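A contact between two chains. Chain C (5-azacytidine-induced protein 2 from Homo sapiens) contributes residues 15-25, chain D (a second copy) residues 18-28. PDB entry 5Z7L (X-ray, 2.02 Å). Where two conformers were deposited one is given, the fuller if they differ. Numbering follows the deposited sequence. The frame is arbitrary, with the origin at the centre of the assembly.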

ATOM      1  N   ASP C  15       6.775   0.200   0.004  1.00 22.43           N
ATOM      2  CA  ASP C  15       7.554  -0.432  -1.048  1.00 24.47           C
ATOM      3  C   ASP C  15       6.765  -0.577  -2.345  1.00 23.75           C
ATOM      4  O   ASP C  15       7.337  -0.457  -3.429  1.00 20.37           O
ATOM      5  CB  ASP C  15       8.074  -1.786  -0.593  1.00 27.06           C
ATOM      6  CG  ASP C  15       9.182  -2.283  -1.483  1.00 28.70           C
ATOM      7  OD1 ASP C  15      10.302  -1.735  -1.386  1.00 38.41           O
ATOM      8  OD2 ASP C  15       8.919  -3.190  -2.292  1.00 34.38           O
ATOM      9  N   ILE C  16       5.461  -0.851  -2.281  1.00 25.06           N
ATOM     10  CA  ILE C  16       4.753  -0.974  -3.553  1.00 22.43           C
ATOM     11  C   ILE C  16       4.639   0.397  -4.214  1.00 24.44           C
ATOM     12  O   ILE C  16       4.672   0.513  -5.446  1.00 20.98           O
ATOM     13  CB  ILE C  16       3.386  -1.644  -3.359  1.00 30.91           C
ATOM     14  CG1 ILE C  16       3.583  -3.116  -2.973  1.00 34.68           C
ATOM     15  CG2 ILE C  16       2.590  -1.600  -4.658  1.00 27.74           C
ATOM     16  CD1 ILE C  16       2.376  -3.737  -2.311  1.00 45.00           C
ATOM     17  N   LYS C  17       4.558   1.448  -3.399  1.00 22.22           N
ATOM     18  CA  LYS C  17       4.604   2.820  -3.889  1.00 19.51           C
ATOM     19  C   LYS C  17       5.915   3.099  -4.616  1.00 29.53           C
ATOM     20  O   LYS C  17       5.924   3.665  -5.718  1.00 23.58           O
ATOM     21  CB  LYS C  17       4.430   3.760  -2.700  1.00 24.19           C
ATOM     22  CG  LYS C  17       4.289   5.198  -3.049  1.00 34.58           C
ATOM     23  CD  LYS C  17       5.184   6.074  -2.196  1.00 42.41           C
ATOM     24  CE  LYS C  17       4.699   6.160  -0.778  1.00 35.55           C
ATOM     25  NZ  LYS C  17       5.255   7.366  -0.101  1.00 43.87           N
ATOM     26  N   LYS C  18       7.040   2.714  -4.007  1.00 21.94           N
ATOM     27  CA  LYS C  18       8.329   2.924  -4.653  1.00 23.43           C
ATOM     28  C   LYS C  18       8.393   2.175  -5.975  1.00 25.28           C
ATOM     29  O   LYS C  18       8.883   2.706  -6.978  1.00 19.86           O
ATOM     30  CB  LYS C  18       9.458   2.475  -3.725  1.00 30.82           C
ATOM     31  CG  LYS C  18      10.840   2.646  -4.316  1.00 43.29           C
ATOM     32  CD  LYS C  18      11.925   2.124  -3.387  1.00 59.88           C
ATOM     33  CE  LYS C  18      11.682   0.668  -3.018  1.00 68.08           C
ATOM     34  NZ  LYS C  18      11.641  -0.225  -4.220  1.00 72.84           N
ATOM     35  N   ARG C  19       7.890   0.941  -5.997  1.00 24.83           N
ATOM     36  CA  ARG C  19       7.877   0.168  -7.239  1.00 25.88           C
ATOM     37  C   ARG C  19       7.043   0.849  -8.318  1.00 21.36           C
ATOM     38  O   ARG C  19       7.411   0.828  -9.497  1.00 22.62           O
ATOM     39  CB  ARG C  19       7.355  -1.237  -6.965  1.00 18.37           C
ATOM     40  CG  ARG C  19       8.355  -2.055  -6.156  1.00 17.53           C
ATOM     41  CD  ARG C  19       7.753  -3.404  -5.728  1.00 22.00           C
ATOM     42  NE  ARG C  19       7.494  -4.276  -6.870  1.00 23.25           N
ATOM     43  CZ  ARG C  19       7.041  -5.525  -6.767  1.00 27.16           C
ATOM     44  NH1 ARG C  19       6.808  -6.049  -5.574  1.00 21.59           N
ATOM     45  NH2 ARG C  19       6.813  -6.250  -7.853  1.00 20.63           N
ATOM     46  N   LEU C  20       5.899   1.425  -7.942  1.00 25.86           N
ATOM     47  CA  LEU C  20       5.088   2.146  -8.921  1.00 17.18           C
ATOM     48  C   LEU C  20       5.854   3.351  -9.461  1.00 21.88           C
ATOM     49  O   LEU C  20       5.842   3.612 -10.670  1.00 26.86           O
ATOM     50  CB  LEU C  20       3.751   2.570  -8.299  1.00 21.52           C
ATOM     51  CG  LEU C  20       2.833   3.404  -9.205  1.00 22.77           C
ATOM     52  CD1 LEU C  20       2.561   2.661 -10.505  1.00 27.09           C
ATOM     53  CD2 LEU C  20       1.527   3.780  -8.516  1.00 27.02           C
ATOM     54  N   LYS C  21       6.579   4.052  -8.585  1.00 25.60           N
ATOM     55  CA  LYS C  21       7.403   5.186  -9.007  1.00 25.80           C
ATOM     56  C   LYS C  21       8.480   4.754  -9.990  1.00 25.67           C
ATOM     57  O   LYS C  21       8.701   5.413 -11.014  1.00 23.78           O
ATOM     58  CB  LYS C  21       8.047   5.847  -7.789  1.00 24.72           C
ATOM     59  CG  LYS C  21       8.656   7.211  -8.070  1.00 33.08           C
ATOM     60  CD  LYS C  21       9.551   7.643  -6.904  1.00 48.71           C
ATOM     61  CE  LYS C  21       9.862   9.134  -6.947  1.00 62.50           C
ATOM     62  NZ  LYS C  21       8.855   9.947  -6.205  1.00 69.10           N
ATOM     63  N   ASP C  22       9.196   3.674  -9.666  1.00 22.12           N
ATOM     64  CA  ASP C  22      10.179   3.135 -10.600  1.00 22.63           C
ATOM     65  C   ASP C  22       9.523   2.732 -11.906  1.00 22.40           C
ATOM     66  O   ASP C  22      10.098   2.918 -12.981  1.00 21.11           O
ATOM     67  CB  ASP C  22      10.896   1.923  -9.995  1.00 24.82           C
ATOM     68  CG  ASP C  22      11.821   2.295  -8.843  1.00 37.17           C
ATOM     69  OD1 ASP C  22      12.197   3.485  -8.712  1.00 36.86           O
ATOM     70  OD2 ASP C  22      12.172   1.379  -8.073  1.00 41.92           O
ATOM     71  N   SER C  23       8.319   2.160 -11.830  1.00 23.48           N
ATOM     72  CA  SER C  23       7.617   1.736 -13.038  1.00 21.59           C
ATOM     73  C   SER C  23       7.195   2.931 -13.895  1.00 23.46           C
ATOM     74  O   SER C  23       7.251   2.864 -15.129  1.00 20.61           O
ATOM     75  CB  SER C  23       6.403   0.881 -12.647  1.00 20.58           C
ATOM     76  OG  SER C  23       5.786   0.311 -13.785  1.00 24.21           O
ATOM     77  N   GLU C  24       6.748   4.029 -13.268  1.00 22.66           N
ATOM     78  CA  GLU C  24       6.417   5.216 -14.056  1.00 22.88           C
ATOM     79  C   GLU C  24       7.666   5.819 -14.693  1.00 19.74           C
ATOM     80  O   GLU C  24       7.599   6.355 -15.802  1.00 21.76           O
ATOM     81  CB  GLU C  24       5.718   6.281 -13.184  1.00 27.14           C
ATOM     82  CG  GLU C  24       4.459   5.818 -12.443  1.00 35.08           C
ATOM     83  CD  GLU C  24       3.932   6.857 -11.433  1.00 42.57           C
ATOM     84  OE1 GLU C  24       4.715   7.718 -10.952  1.00 39.79           O
ATOM     85  OE2 GLU C  24       2.722   6.814 -11.120  1.00 41.50           O
ATOM     86  N   LYS C  25       8.807   5.775 -13.998  1.00 20.48           N
ATOM     87  CA  LYS C  25      10.010   6.343 -14.596  1.00 25.27           C
ATOM     88  C   LYS C  25      10.459   5.509 -15.787  1.00 27.22           C
ATOM     89  O   LYS C  25      10.807   6.060 -16.834  1.00 26.13           O
ATOM     90  CB  LYS C  25      11.117   6.494 -13.548  1.00 34.37           C
ATOM     91  CG  LYS C  25      10.697   7.448 -12.420  1.00 57.53           C
ATOM     92  CD  LYS C  25      11.591   7.365 -11.176  1.00 70.64           C
ATOM     93  CE  LYS C  25      11.370   8.549 -10.221  1.00 67.67           C
ATOM     94  NZ  LYS C  25      10.622   9.711 -10.802  1.00 68.24           N
TER
ATOM     95  N   LYS D  18      -2.865  -2.344  -7.996  1.00 20.84           N
ATOM     96  CA  LYS D  18      -3.469  -2.495  -9.324  1.00 25.04           C
ATOM     97  C   LYS D  18      -2.818  -1.548 -10.333  1.00 23.76           C
ATOM     98  O   LYS D  18      -2.572  -1.924 -11.486  1.00 21.16           O
ATOM     99  CB  LYS D  18      -4.980  -2.258  -9.265  1.00 34.07           C
ATOM    100  CG  LYS D  18      -5.625  -1.974 -10.629  1.00 45.36           C
ATOM    101  CD  LYS D  18      -6.982  -1.242 -10.526  1.00 59.60           C
ATOM    102  CE  LYS D  18      -6.823   0.283 -10.350  1.00 64.49           C
ATOM    103  NZ  LYS D  18      -6.941   1.063 -11.631  1.00 65.99           N
ATOM    104  N   ARG D  19      -2.522  -0.322  -9.921  1.00 21.38           N
ATOM    105  CA  ARG D  19      -1.822   0.593 -10.814  1.00 20.92           C
ATOM    106  C   ARG D  19      -0.412   0.110 -11.131  1.00 21.37           C
ATOM    107  O   ARG D  19       0.071   0.320 -12.246  1.00 20.49           O
ATOM    108  CB  ARG D  19      -1.794   1.987 -10.200  1.00 19.51           C
ATOM    109  CG  ARG D  19      -3.188   2.554 -10.043  1.00 21.93           C
ATOM    110  CD  ARG D  19      -3.155   3.867  -9.308  1.00 25.62           C
ATOM    111  NE  ARG D  19      -2.258   4.807  -9.965  1.00 31.27           N
ATOM    112  CZ  ARG D  19      -2.047   6.046  -9.538  1.00 31.89           C
ATOM    113  NH1 ARG D  19      -2.666   6.477  -8.443  1.00 24.23           N
ATOM    114  NH2 ARG D  19      -1.214   6.843 -10.201  1.00 27.48           N
ATOM    115  N   LEU D  20       0.261  -0.537 -10.175  1.00 20.64           N
ATOM    116  CA  LEU D  20       1.581  -1.085 -10.465  1.00 18.54           C
ATOM    117  C   LEU D  20       1.491  -2.162 -11.539  1.00 22.98           C
ATOM    118  O   LEU D  20       2.243  -2.140 -12.512  1.00 20.49           O
ATOM    119  CB  LEU D  20       2.227  -1.641  -9.187  1.00 17.33           C
ATOM    120  CG  LEU D  20       3.549  -2.396  -9.403  1.00 24.30           C
ATOM    121  CD1 LEU D  20       4.614  -1.501 -10.053  1.00 20.87           C
ATOM    122  CD2 LEU D  20       4.079  -3.011  -8.101  1.00 25.60           C
ATOM    123  N   LYS D  21       0.546  -3.097 -11.390  1.00 25.15           N
ATOM    124  CA  LYS D  21       0.353  -4.161 -12.379  1.00 27.15           C
ATOM    125  C   LYS D  21       0.071  -3.592 -13.770  1.00 28.16           C
ATOM    126  O   LYS D  21       0.666  -4.027 -14.765  1.00 27.30           O
ATOM    127  CB  LYS D  21      -0.782  -5.076 -11.913  1.00 25.30           C
ATOM    128  CG  LYS D  21      -1.035  -6.316 -12.718  1.00 28.54           C
ATOM    129  CD  LYS D  21      -2.448  -6.811 -12.436  1.00 33.29           C
ATOM    130  CE  LYS D  21      -2.822  -8.028 -13.276  1.00 41.95           C
ATOM    131  NZ  LYS D  21      -2.554  -9.317 -12.578  1.00 50.00           N
ATOM    132  N   ASP D  22      -0.829  -2.605 -13.855  1.00 22.36           N
ATOM    133  CA  ASP D  22      -1.136  -1.986 -15.143  1.00 21.62           C
ATOM    134  C   ASP D  22       0.067  -1.250 -15.720  1.00 21.45           C
ATOM    135  O   ASP D  22       0.308  -1.303 -16.933  1.00 24.32           O
ATOM    136  CB  ASP D  22      -2.320  -1.022 -15.007  1.00 22.83           C
ATOM    137  CG  ASP D  22      -3.637  -1.750 -14.785  1.00 40.31           C
ATOM    138  OD1 ASP D  22      -3.670  -2.987 -14.992  1.00 38.82           O
ATOM    139  OD2 ASP D  22      -4.630  -1.085 -14.411  1.00 44.64           O
ATOM    140  N   SER D  23       0.803  -0.519 -14.876  1.00 18.25           N
ATOM    141  CA  SER D  23       1.987   0.178 -15.350  1.00 19.99           C
ATOM    142  C   SER D  23       3.024  -0.804 -15.898  1.00 22.88           C
ATOM    143  O   SER D  23       3.677  -0.531 -16.915  1.00 23.44           O
ATOM    144  CB  SER D  23       2.572   1.024 -14.217  1.00 20.77           C
ATOM    145  OG  SER D  23       3.707   1.741 -14.664  1.00 22.48           O
ATOM    146  N   GLU D  24       3.189  -1.958 -15.246  1.00 24.47           N
ATOM    147  CA  GLU D  24       4.134  -2.953 -15.755  1.00 27.12           C
ATOM    148  C   GLU D  24       3.624  -3.593 -17.046  1.00 21.08           C
ATOM    149  O   GLU D  24       4.400  -3.841 -17.978  1.00 22.08           O
ATOM    150  CB  GLU D  24       4.411  -4.009 -14.676  1.00 29.25           C
ATOM    151  CG  GLU D  24       5.261  -3.484 -13.529  1.00 26.97           C
ATOM    152  CD  GLU D  24       6.652  -3.037 -13.988  1.00 34.54           C
ATOM    153  OE1 GLU D  24       7.517  -3.912 -14.232  1.00 35.47           O
ATOM    154  OE2 GLU D  24       6.871  -1.813 -14.143  1.00 36.00           O
ATOM    155  N   LYS D  25       2.317  -3.841 -17.137  1.00 19.31           N
ATOM    156  CA  LYS D  25       1.768  -4.338 -18.393  1.00 26.48           C
ATOM    157  C   LYS D  25       2.030  -3.343 -19.519  1.00 25.10           C
ATOM    158  O   LYS D  25       2.394  -3.739 -20.635  1.00 24.43           O
ATOM    159  CB  LYS D  25       0.268  -4.618 -18.246  1.00 30.99           C
ATOM    160  CG  LYS D  25      -0.469  -5.036 -19.529  1.00 43.13           C
ATOM    161  CD  LYS D  25       0.398  -5.933 -20.456  1.00 58.50           C
ATOM    162  CE  LYS D  25      -0.337  -7.169 -20.998  1.00 56.06           C
ATOM    163  NZ  LYS D  25      -1.289  -6.814 -22.077  1.00 56.42           N
ATOM    164  N   GLU D  26       1.839  -2.047 -19.251  1.00 24.45           N
ATOM    165  CA  GLU D  26       2.049  -1.078 -20.313  1.00 29.43           C
ATOM    166  C   GLU D  26       3.518  -1.015 -20.698  1.00 24.80           C
ATOM    167  O   GLU D  26       3.848  -0.965 -21.885  1.00 23.37           O
ATOM    168  CB  GLU D  26       1.532   0.306 -19.920  1.00 26.62           C
ATOM    169  CG  GLU D  26       1.709   1.286 -21.078  1.00 38.67           C
ATOM    170  CD  GLU D  26       1.116   2.659 -20.817  1.00 47.67           C
ATOM    171  OE1 GLU D  26      -0.111   2.746 -20.600  1.00 49.67           O
ATOM    172  OE2 GLU D  26       1.881   3.651 -20.835  1.00 41.26           O
ATOM    173  N   ASN D  27       4.417  -1.049 -19.713  1.00 25.02           N
ATOM    174  CA  ASN D  27       5.842  -1.066 -20.030  1.00 20.34           C
ATOM    175  C   ASN D  27       6.203  -2.264 -20.906  1.00 20.73           C
ATOM    176  O   ASN D  27       7.025  -2.148 -21.820  1.00 20.91           O
ATOM    177  CB  ASN D  27       6.673  -1.058 -18.741  1.00 22.38           C
ATOM    178  CG  ASN D  27       6.563   0.263 -17.990  1.00 25.77           C
ATOM    179  OD1 ASN D  27       5.971   1.226 -18.493  1.00 30.52           O
ATOM    180  ND2 ASN D  27       7.097   0.308 -16.768  1.00 24.11           N
ATOM    181  N   SER D  28       5.593  -3.422 -20.663  1.00 23.95           N
ATOM    182  CA  SER D  28       5.869  -4.574 -21.516  0.59 20.06           C
ATOM    183  C   SER D  28       5.432  -4.312 -22.949  1.00 17.95           C
ATOM    184  O   SER D  28       6.130  -4.689 -23.887  1.00 18.21           O
ATOM    185  CB  SER D  28       5.185  -5.823 -20.973  0.59 21.86           C
ATOM    186  OG  SER D  28       5.252  -6.868 -21.922  0.59 27.09           O
TER
HETATM  187  O   HOH W   1       0.712   5.551 -12.700  1.00 41.87           O

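Both stretches are helical throughout, and each helix continues beyond its stretch at both ends. They run in the same direction, with axes 25° apart and 9.3 Å at closest approach. The register is nearly in phase: the CA atoms of L20(C) and L20(D) lie 5.0 Å apart.

The two leucines share one rotamer, chi1 t and chi2 p. In both, the CA-to-CB bond points sideways, and the t, p conformation goes with a side-chain end that comes nearer the partner helix. L20(D) is a knob among I16(C), R19(C), L20(C) and S23(C). Its CD2 is 4.0 Å from CG2 of I16(C), while its CD1 lies 3.7 Å from the backbone O of R19(C). CD1 of L20(C) similarly meets O of R19(D) at 3.8 Å.

Both arginines adopt m, t, p. Each guanidinium has a leucine CD2 of the other chain over one face, where the flat group can accept apolar contact. R19(D) NH2 is 4.0 Å from E24(C) OE2, too far for a salt bridge. Water 1 links them, donating to E24(C) OE2 at 2.9 Å and accepting a weak bond from R19(D) NH2 at 3.4 Å.

The polar centre is S23(C), whose side chain is a knob among L20(D), S23(D), E24(D) and N27(D). With chi1 t, its OG donates to OE2 of E24(D) in a very short 2.4 Å hydrogen bond. The bent m, m conformation of E24(D) brings that carboxylate within reach. S23(C) OG also hydrogen-bonds S23(D) OG at 2.7 Å. N27(D), chi1 m, points toward chain C, and its ND2 donates to the backbone O of S23(C) at 3.0 Å. The angle of 170° is nearly linear. This carbonyl thus gains a side-chain donor from the neighbouring helix.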